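Local coordinates for protein tRNA (Adenine(22)-N(1))-methyltransferase (Mycoplasma capricolum subsp. capricolum, PDB 6QE6) that probably methylates N1 of adenine 22 in tRNA, and binds the cofactor product S-adenosyl-L-homocysteine, at residues L22-R25 with L26-A30; L49-Y52 with L53-N57; N223-K226 with Y227-Q231. One frame throughout, in Å; residues are numbered along the deposited sequence.

Contact 1: L22-R25 with L26-A30. With SAH (S-adenosyl-L-homocysteine), chain C.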
loop_
_atom_site.group_PDB
_atom_site.type_symbol
_atom_site.label_atom_id
_atom_site.label_comp_id
_atom_site.label_asym_id
_atom_site.label_seq_id
_atom_site.Cartn_x
_atom_site.Cartn_y
_atom_site.Cartn_z
ATOM N N LEU A 22 -14.405 3.645 -9.156
ATOM C CA LEU A 22 -13.271 3.001 -8.511
ATOM C C LEU A 22 -13.381 1.483 -8.621
ATOM O O LEU A 22 -14.475 0.913 -8.516
ATOM C CB LEU A 22 -13.180 3.408 -7.039
ATOM C CG LEU A 22 -13.003 4.902 -6.706
ATOM C CD1 LEU A 22 -12.788 5.085 -5.231
ATOM C CD2 LEU A 22 -11.866 5.525 -7.494
ATOM N N SER A 23 -12.239 0.840 -8.851
ATOM C CA SER A 23 -12.124 -0.598 -8.690
ATOM C C SER A 23 -12.291 -0.977 -7.213
ATOM O O SER A 23 -12.229 -0.127 -6.316
ATOM C CB SER A 23 -10.774 -1.081 -9.219
ATOM O OG SER A 23 -9.713 -0.642 -8.394
ATOM N N PHE A 24 -12.493 -2.279 -6.967
ATOM C CA PHE A 24 -12.689 -2.764 -5.603
ATOM C C PHE A 24 -11.540 -2.349 -4.693
ATOM O O PHE A 24 -11.764 -1.894 -3.563
ATOM C CB PHE A 24 -12.842 -4.287 -5.579
ATOM C CG PHE A 24 -13.076 -4.852 -4.197
ATOM C CD1 PHE A 24 -14.311 -4.730 -3.575
ATOM C CD2 PHE A 24 -12.052 -5.490 -3.507
ATOM C CE1 PHE A 24 -14.521 -5.243 -2.297
ATOM C CE2 PHE A 24 -12.263 -5.987 -2.228
ATOM C CZ PHE A 24 -13.498 -5.870 -1.636
ATOM N N ARG A 25 -10.297 -2.509 -5.157
ATOM C CA ARG A 25 -9.184 -2.184 -4.265
ATOM C C ARG A 25 -9.090 -0.683 -3.999
ATOM O O ARG A 25 -8.728 -0.284 -2.880
ATOM C CB ARG A 25 -7.866 -2.720 -4.816
ATOM C CG ARG A 25 -7.488 -2.204 -6.166
ATOM C CD ARG A 25 -6.315 -2.989 -6.678
ATOM N NE ARG A 25 -6.457 -3.214 -8.105
ATOM C CZ ARG A 25 -5.972 -2.395 -9.025
ATOM N NH1 ARG A 25 -5.304 -1.296 -8.644
ATOM N NH2 ARG A 25 -6.162 -2.675 -10.312
ATOM N N LEU A 26 -9.444 0.161 -4.986
ATOM C CA LEU A 26 -9.446 1.605 -4.745
ATOM C C LEU A 26 -10.571 2.004 -3.805
ATOM O O LEU A 26 -10.401 2.916 -2.984
ATOM C CB LEU A 26 -9.540 2.374 -6.068
ATOM C CG LEU A 26 -8.190 2.471 -6.800
ATOM C CD1 LEU A 26 -8.179 3.588 -7.817
ATOM C CD2 LEU A 26 -7.028 2.650 -5.805
ATOM N N ASN A 27 -11.716 1.328 -3.881
ATOM C CA ASN A 27 -12.747 1.616 -2.897
ATOM C C ASN A 27 -12.291 1.262 -1.499
ATOM O O ASN A 27 -12.695 1.921 -0.537
ATOM C CB ASN A 27 -14.035 0.881 -3.224
ATOM C CG ASN A 27 -14.989 1.747 -3.982
ATOM O OD1 ASN A 27 -15.101 1.649 -5.219
ATOM N ND2 ASN A 27 -15.662 2.650 -3.258
ATOM N N GLN A 28 -11.448 0.240 -1.360
ATOM C CA GLN A 28 -10.978 -0.123 -0.027
ATOM C C GLN A 28 -10.126 0.987 0.560
ATOM O O GLN A 28 -10.254 1.301 1.745
ATOM C CB GLN A 28 -10.214 -1.445 -0.059
ATOM C CG GLN A 28 -11.061 -2.661 -0.491
ATOM C CD GLN A 28 -12.462 -2.629 0.086
ATOM O OE1 GLN A 28 -13.453 -2.561 -0.649
ATOM N NE2 GLN A 28 -12.557 -2.660 1.401
ATOM N N VAL A 29 -9.280 1.614 -0.265
ATOM C CA VAL A 29 -8.530 2.789 0.172
ATOM C C VAL A 29 -9.472 3.939 0.559
ATOM O O VAL A 29 -9.237 4.652 1.550
ATOM C CB VAL A 29 -7.538 3.217 -0.925
ATOM C CG1 VAL A 29 -6.962 4.584 -0.609
ATOM C CG2 VAL A 29 -6.432 2.214 -1.052
ATOM N N ALA A 30 -10.544 4.148 -0.212
ATOM C CA ALA A 30 -11.404 5.303 0.036
ATOM C C ALA A 30 -12.171 5.173 1.350
ATOM O O ALA A 30 -12.447 6.189 2.004
ATOM C CB ALA A 30 -12.367 5.500 -1.135
HETATM N N SAH C . -3.179 4.621 -8.834
HETATM C CA SAH C . -3.813 3.799 -9.860
HETATM C CB SAH C . -2.860 3.575 -11.044
HETATM C CG SAH C . -1.607 2.740 -10.777
HETATM S SD SAH C . -0.659 2.440 -12.293
HETATM C C SAH C . -4.276 2.452 -9.297
HETATM O O SAH C . -3.798 2.005 -8.249
HETATM O OXT SAH C . -5.134 1.777 -9.878
HETATM C "C5'" SAH C . 0.862 3.051 -11.530
HETATM C "C4'" SAH C . 1.074 4.538 -11.790
HETATM O "O4'" SAH C . 2.135 4.998 -10.986
HETATM C "C3'" SAH C . 1.483 4.827 -13.222
HETATM O "O3'" SAH C . 0.657 5.839 -13.750
HETATM C "C2'" SAH C . 2.915 5.329 -13.130
HETATM O "O2'" SAH C . 3.118 6.343 -14.075
HETATM C "C1'" SAH C . 2.988 5.846 -11.711
HETATM N N9 SAH C . 4.323 5.760 -11.118
HETATM C C8 SAH C . 5.236 4.756 -11.269
HETATM N N7 SAH C . 6.331 5.076 -10.528
HETATM C C5 SAH C . 6.123 6.246 -9.915
HETATM C C6 SAH C . 6.910 7.010 -9.068
HETATM N N6 SAH C . 8.128 6.604 -8.717
HETATM N N1 SAH C . 6.415 8.203 -8.594
HETATM C C2 SAH C . 5.151 8.632 -8.948
HETATM N N3 SAH C . 4.382 7.861 -9.794
HETATM C C4 SAH C . 4.861 6.688 -10.268
#
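Leu26 sets its CB 3.9 Å from Leu22 CB, the two leucines crossing at about a right angle. Its branched end reaches between Leu22 CD2 and the carboxylate of S-adenosyl-L-homocysteine, and also touches Cys113. Asn27 donates its backbone N to Ser23 O at 2.9 Å, the first turn after the N-cap residue Ser23, while its OD1 approaches Leu22 CB at 3.2 Å. This is the start of helix 24-31, which packs on strands 109-115 and 168-175 of the Rossmann-like sheet of a class I methyltransferase; Glu164 ties it down, its carboxylate accepting from the backbone N of Phe24 and of Arg25. Arg25 is a ligand-binding residue: NH1 gives a weak hydrogen bond to OXT of the ligand at 3.3 Å, a reach its long chain suits. Gln28 bends at chi2 (-40°) and lies over the Phe24 ring, its CG 4.2 Å from the centroid in a CH-pi contact, its OE1 over the same face toward the rim, 3.3 Å from Phe24 CE1. Val29 donates from N to Arg25 O at 3.3 Å and turns its branches to Thr111 and Cys113. Ala30, small enough to sit against Tyr52 of helix 48-55, meets Leu22 CD1 through CB at 4.1 Å.

Contact 2: L49-Y52 with L53-N57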
loop_
_atom_site.group_PDB
_atom_site.type_symbol
_atom_site.label_atom_id
_atom_site.label_comp_id
_atom_site.label_asym_id
_atom_site.label_seq_id
_atom_site.Cartn_x
_atom_site.Cartn_y
_atom_site.Cartn_z
ATOM N N LEU A 49 -9.288 8.307 -8.149
ATOM C CA LEU A 49 -9.353 8.276 -6.687
ATOM C C LEU A 49 -9.398 9.682 -6.090
ATOM O O LEU A 49 -10.276 9.940 -5.242
ATOM C CB LEU A 49 -8.201 7.438 -6.116
ATOM C CG LEU A 49 -8.031 7.442 -4.588
ATOM C CD1 LEU A 49 -9.236 6.831 -3.899
ATOM C CD2 LEU A 49 -6.747 6.703 -4.143
ATOM N N PRO A 50 -8.517 10.628 -6.462
ATOM C CA PRO A 50 -8.714 12.009 -5.983
ATOM C C PRO A 50 -10.084 12.571 -6.311
ATOM O O PRO A 50 -10.701 13.219 -5.455
ATOM C CB PRO A 50 -7.596 12.787 -6.692
ATOM C CG PRO A 50 -6.518 11.798 -6.877
ATOM C CD PRO A 50 -7.217 10.480 -7.144
ATOM N N ILE A 51 -10.575 12.340 -7.533
ATOM C CA ILE A 51 -11.894 12.829 -7.929
ATOM C C ILE A 51 -12.974 12.251 -7.021
ATOM O O ILE A 51 -13.800 12.985 -6.471
ATOM C CB ILE A 51 -12.155 12.508 -9.413
ATOM C CG1 ILE A 51 -11.324 13.432 -10.307
ATOM C CG2 ILE A 51 -13.641 12.605 -9.752
ATOM C CD1 ILE A 51 -11.116 12.891 -11.693
ATOM N N TYR A 52 -12.975 10.929 -6.833
ATOM C CA TYR A 52 -13.956 10.304 -5.947
ATOM C C TYR A 52 -13.920 10.917 -4.546
ATOM O O TYR A 52 -14.967 11.264 -3.980
ATOM C CB TYR A 52 -13.708 8.798 -5.866
ATOM C CG TYR A 52 -14.668 8.081 -4.950
ATOM C CD1 TYR A 52 -15.837 7.518 -5.461
ATOM C CD2 TYR A 52 -14.419 7.969 -3.573
ATOM C CE1 TYR A 52 -16.745 6.859 -4.647
ATOM C CE2 TYR A 52 -15.330 7.307 -2.730
ATOM C CZ TYR A 52 -16.494 6.749 -3.287
ATOM O OH TYR A 52 -17.417 6.079 -2.509
ATOM N N LEU A 53 -12.713 11.038 -3.967
ATOM C CA LEU A 53 -12.573 11.526 -2.596
ATOM C C LEU A 53 -13.084 12.956 -2.455
ATOM O O LEU A 53 -13.731 13.298 -1.458
ATOM C CB LEU A 53 -11.113 11.441 -2.154
ATOM C CG LEU A 53 -10.520 10.051 -1.929
ATOM C CD1 LEU A 53 -9.038 10.184 -1.714
ATOM C CD2 LEU A 53 -11.173 9.378 -0.738
ATOM N N VAL A 54 -12.802 13.804 -3.441
ATOM C CA VAL A 54 -13.306 15.172 -3.377
ATOM C C VAL A 54 -14.823 15.196 -3.569
ATOM O O VAL A 54 -15.541 15.882 -2.836
ATOM C CB VAL A 54 -12.579 16.052 -4.405
ATOM C CG1 VAL A 54 -13.376 17.327 -4.676
ATOM C CG2 VAL A 54 -11.185 16.384 -3.886
ATOM N N GLN A 55 -15.336 14.423 -4.530
ATOM C CA GLN A 55 -16.778 14.395 -4.767
ATOM C C GLN A 55 -17.551 13.955 -3.531
ATOM O O GLN A 55 -18.653 14.444 -3.287
ATOM C CB GLN A 55 -17.106 13.478 -5.945
ATOM C CG GLN A 55 -16.763 14.093 -7.292
ATOM C CD GLN A 55 -17.145 13.215 -8.464
ATOM O OE1 GLN A 55 -16.991 11.992 -8.418
ATOM N NE2 GLN A 55 -17.625 13.840 -9.537
ATOM N N ASN A 56 -16.997 13.050 -2.731
ATOM C CA ASN A 56 -17.704 12.554 -1.558
ATOM C C ASN A 56 -17.294 13.266 -0.275
ATOM O O ASN A 56 -17.646 12.812 0.818
ATOM C CB ASN A 56 -17.510 11.046 -1.433
ATOM C CG ASN A 56 -18.318 10.279 -2.472
ATOM O OD1 ASN A 56 -19.305 9.616 -2.147
ATOM N ND2 ASN A 56 -17.910 10.384 -3.732
ATOM N N ASN A 57 -16.597 14.393 -0.388
ATOM C CA ASN A 57 -16.266 15.237 0.761
ATOM C C ASN A 57 -15.424 14.487 1.802
ATOM O O ASN A 57 -15.482 14.776 3.001
ATOM C CB ASN A 57 -17.538 15.826 1.394
ATOM C CG ASN A 57 -18.576 16.249 0.344
ATOM O OD1 ASN A 57 -18.325 17.137 -0.484
ATOM N ND2 ASN A 57 -19.745 15.610 0.375
#
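Tyr52 and Asn56, one turn apart, meet twice: through a backbone carbonyl and through stacked flat groups. Tyr52 O accepts two hydrogen bonds from Asn56, one from the backbone N at 3.0 Å and one from the side-chain ND2 at 3.1 Å, with the second donor tilted 22° from the carbonyl plane. The same ND2 lies 3.7 Å above the middle of the Tyr52 ring, and ring and amide planes are only 18° apart, so the amide is laid over the aromatic face. Tyr52 chi1 of 179°, with CG opposite the backbone N, leans the ring forward, toward the next turn and Asn56. Asparagine suits this place because its short amide can return to the carbonyl of the preceding turn.

Two more i, i+4 pairs flank this one. Leu49 CD1 packs on Leu53 CG at 4.0 Å, and the flank of Gln55 runs alongside Ile51, where Ile51 CG2 lies 3.7 Å from Gln55 OE1. Regular backbone bonds hold these pairs in step, among them Gln55 N to Ile51 O at 2.9 Å.

Farther out, apolar side chains face the sheet: Pro50 on Ala62 and Ala64, Leu53 on Ile39 and Thr59. Leu49, Tyr52 and Leu53 also meet helix 24-31, on Val29, Asn27 and Ala30.

At Asn56 the chain leaves helical geometry, and Asn57, with positive phi, donates its N to Val54 O. With Lys58 N reaching Leu53 O, this is a Schellman motif, ending the helix of a beta-alpha-beta unit made by strand 36-42, helix 48-55 and strand 59-66.

Contact 3: N223-K226 with Y227-Q231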
loop_
_atom_site.group_PDB
_atom_site.type_symbol
_atom_site.label_atom_id
_atom_site.label_comp_id
_atom_site.label_asym_id
_atom_site.label_seq_id
_atom_site.Cartn_x
_atom_site.Cartn_y
_atom_site.Cartn_z
ATOM N N ASN A 223 22.111 -28.991 -1.433
ATOM C CA ASN A 223 23.293 -28.295 -0.942
ATOM C C ASN A 223 23.349 -26.831 -1.369
ATOM O O ASN A 223 24.226 -26.095 -0.904
ATOM C CB ASN A 223 24.555 -29.014 -1.419
ATOM C CG ASN A 223 24.667 -30.411 -0.851
ATOM O OD1 ASN A 223 24.514 -30.614 0.358
ATOM N ND2 ASN A 223 24.919 -31.389 -1.719
ATOM N N ASN A 224 22.464 -26.402 -2.262
ATOM C CA ASN A 224 22.313 -24.986 -2.547
ATOM C C ASN A 224 21.762 -24.296 -1.300
ATOM O O ASN A 224 20.899 -24.842 -0.602
ATOM C CB ASN A 224 21.376 -24.807 -3.750
ATOM C CG ASN A 224 21.397 -23.401 -4.338
ATOM O OD1 ASN A 224 21.733 -22.422 -3.668
ATOM N ND2 ASN A 224 21.015 -23.298 -5.609
ATOM N N ILE A 225 22.291 -23.105 -1.000
ATOM C CA ILE A 225 21.794 -22.357 0.151
ATOM C C ILE A 225 20.326 -21.964 -0.028
ATOM O O ILE A 225 19.617 -21.772 0.970
ATOM C CB ILE A 225 22.696 -21.123 0.431
ATOM C CG1 ILE A 225 22.681 -20.781 1.921
ATOM C CG2 ILE A 225 22.264 -19.909 -0.373
ATOM C CD1 ILE A 225 23.517 -21.729 2.775
ATOM N N LYS A 226 19.841 -21.870 -1.278
ATOM C CA LYS A 226 18.438 -21.517 -1.509
ATOM C C LYS A 226 17.498 -22.596 -0.985
ATOM O O LYS A 226 16.398 -22.276 -0.517
ATOM C CB LYS A 226 18.172 -21.259 -3.002
ATOM C CG LYS A 226 18.430 -19.816 -3.430
ATOM C CD LYS A 226 17.124 -18.983 -3.426
ATOM C CE LYS A 226 17.321 -17.542 -2.904
ATOM N NZ LYS A 226 16.142 -17.038 -2.115
ATOM N N TYR A 227 17.914 -23.869 -1.051
ATOM C CA TYR A 227 17.104 -24.961 -0.517
ATOM C C TYR A 227 16.836 -24.754 0.967
ATOM O O TYR A 227 15.702 -24.894 1.436
ATOM C CB TYR A 227 17.814 -26.298 -0.753
ATOM C CG TYR A 227 16.997 -27.527 -0.406
ATOM C CD1 TYR A 227 16.834 -27.935 0.912
ATOM C CD2 TYR A 227 16.397 -28.292 -1.410
ATOM C CE1 TYR A 227 16.076 -29.067 1.231
ATOM C CE2 TYR A 227 15.646 -29.427 -1.107
ATOM C CZ TYR A 227 15.494 -29.810 0.218
ATOM O OH TYR A 227 14.755 -30.936 0.525
ATOM N N LEU A 228 17.884 -24.438 1.724
ATOM C CA LEU A 228 17.723 -24.187 3.150
ATOM C C LEU A 228 16.777 -23.019 3.387
ATOM O O LEU A 228 15.843 -23.117 4.189
ATOM C CB LEU A 228 19.093 -23.924 3.776
ATOM C CG LEU A 228 19.131 -23.443 5.221
ATOM C CD1 LEU A 228 18.645 -24.539 6.171
ATOM C CD2 LEU A 228 20.546 -23.007 5.566
ATOM N N GLU A 229 16.989 -21.916 2.660
ATOM C CA GLU A 229 16.157 -20.723 2.806
ATOM C C GLU A 229 14.703 -21.005 2.445
ATOM O O GLU A 229 13.785 -20.553 3.145
ATOM C CB GLU A 229 16.718 -19.592 1.939
ATOM C CG GLU A 229 18.058 -19.074 2.460
ATOM C CD GLU A 229 18.802 -18.178 1.481
ATOM O OE1 GLU A 229 19.850 -17.616 1.890
ATOM O OE2 GLU A 229 18.353 -18.042 0.316
ATOM N N ILE A 230 14.481 -21.760 1.361
ATOM C CA ILE A 230 13.126 -22.103 0.932
ATOM C C ILE A 230 12.462 -23.041 1.933
ATOM O O ILE A 230 11.273 -22.890 2.251
ATOM C CB ILE A 230 13.158 -22.714 -0.480
ATOM C CG1 ILE A 230 13.475 -21.631 -1.511
ATOM C CG2 ILE A 230 11.834 -23.368 -0.803
ATOM C CD1 ILE A 230 13.890 -22.172 -2.830
ATOM N N GLN A 231 13.214 -24.025 2.439
ATOM C CA GLN A 231 12.716 -24.900 3.496
ATOM C C GLN A 231 12.304 -24.102 4.729
ATOM O O GLN A 231 11.324 -24.444 5.408
ATOM C CB GLN A 231 13.792 -25.931 3.851
ATOM C CG GLN A 231 13.407 -26.923 4.941
ATOM C CD GLN A 231 12.645 -28.141 4.401
ATOM O OE1 GLN A 231 11.426 -28.071 4.153
ATOM N NE2 GLN A 231 13.363 -29.265 4.218
#
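Ile230 N donates to Lys226 O at 2.7 Å, and the apolar arm of Ile230 folds back over the same carbonyl, its CG1 only 3.2 Å from that oxygen. Ile230 chi1 of -72° puts CG1 beside its own backbone N and so next to the preceding turn. The neighbouring i, i+4 bond, from Glu229 N to Ile225 O, measures 3.1 Å.

On the outer surface the Lys226 side chain, bent at chi2, chi3 and chi4, curls round to Glu229 and forms a salt bridge at 3.4 Å between Lys226 NZ and Glu229 OE2. The extended glutamate carries its carboxylate out to meet the ammonium group, while its OE1 passes Ile225 CG2 at 4.0 Å. Charged residues with long flexible chains suit this exposed flank.

The inner flank differs in character: Tyr227 and Ile230 turn to Leu217 of helix 200-217 and to Ile220 in the loop that joins the two helices, a face that suits apolar side chains such as these.

At the front, Asn224 OD1 accepts from Lys226 N at 3.1 Å, with the donor lying above the carbonyl plane rather than in it; Tyr227 N makes a weak bond to Asn224 O. Asparagine, whose short side chain can reach back to a backbone N-H, thus serves as the N-cap that opens helix 225-244, the second arm of an antiparallel helical hairpin.

From the N terminus the three contacts follow one another in series; each closes only a single helical turn or so, and none nests in or crosses another. Contact 1 begins helix 24-31 and contact 2 ends helix 48-55, with strand 36-42 between them. These two meet directly: Leu22 CD1 lies 3.5 Å from Tyr52 CG, and Ala30 CB 3.8 Å from Tyr52 CE2, joining helix 24-31 and the loop leading into it to helix 48-55 beside the cofactor-binding sheet. Contact 3 stands apart, at the start of helix 225-244 in the C-terminal helical hairpin, its centre about 39 Å from that of contact 1 and on the opposite side of the chain's centre.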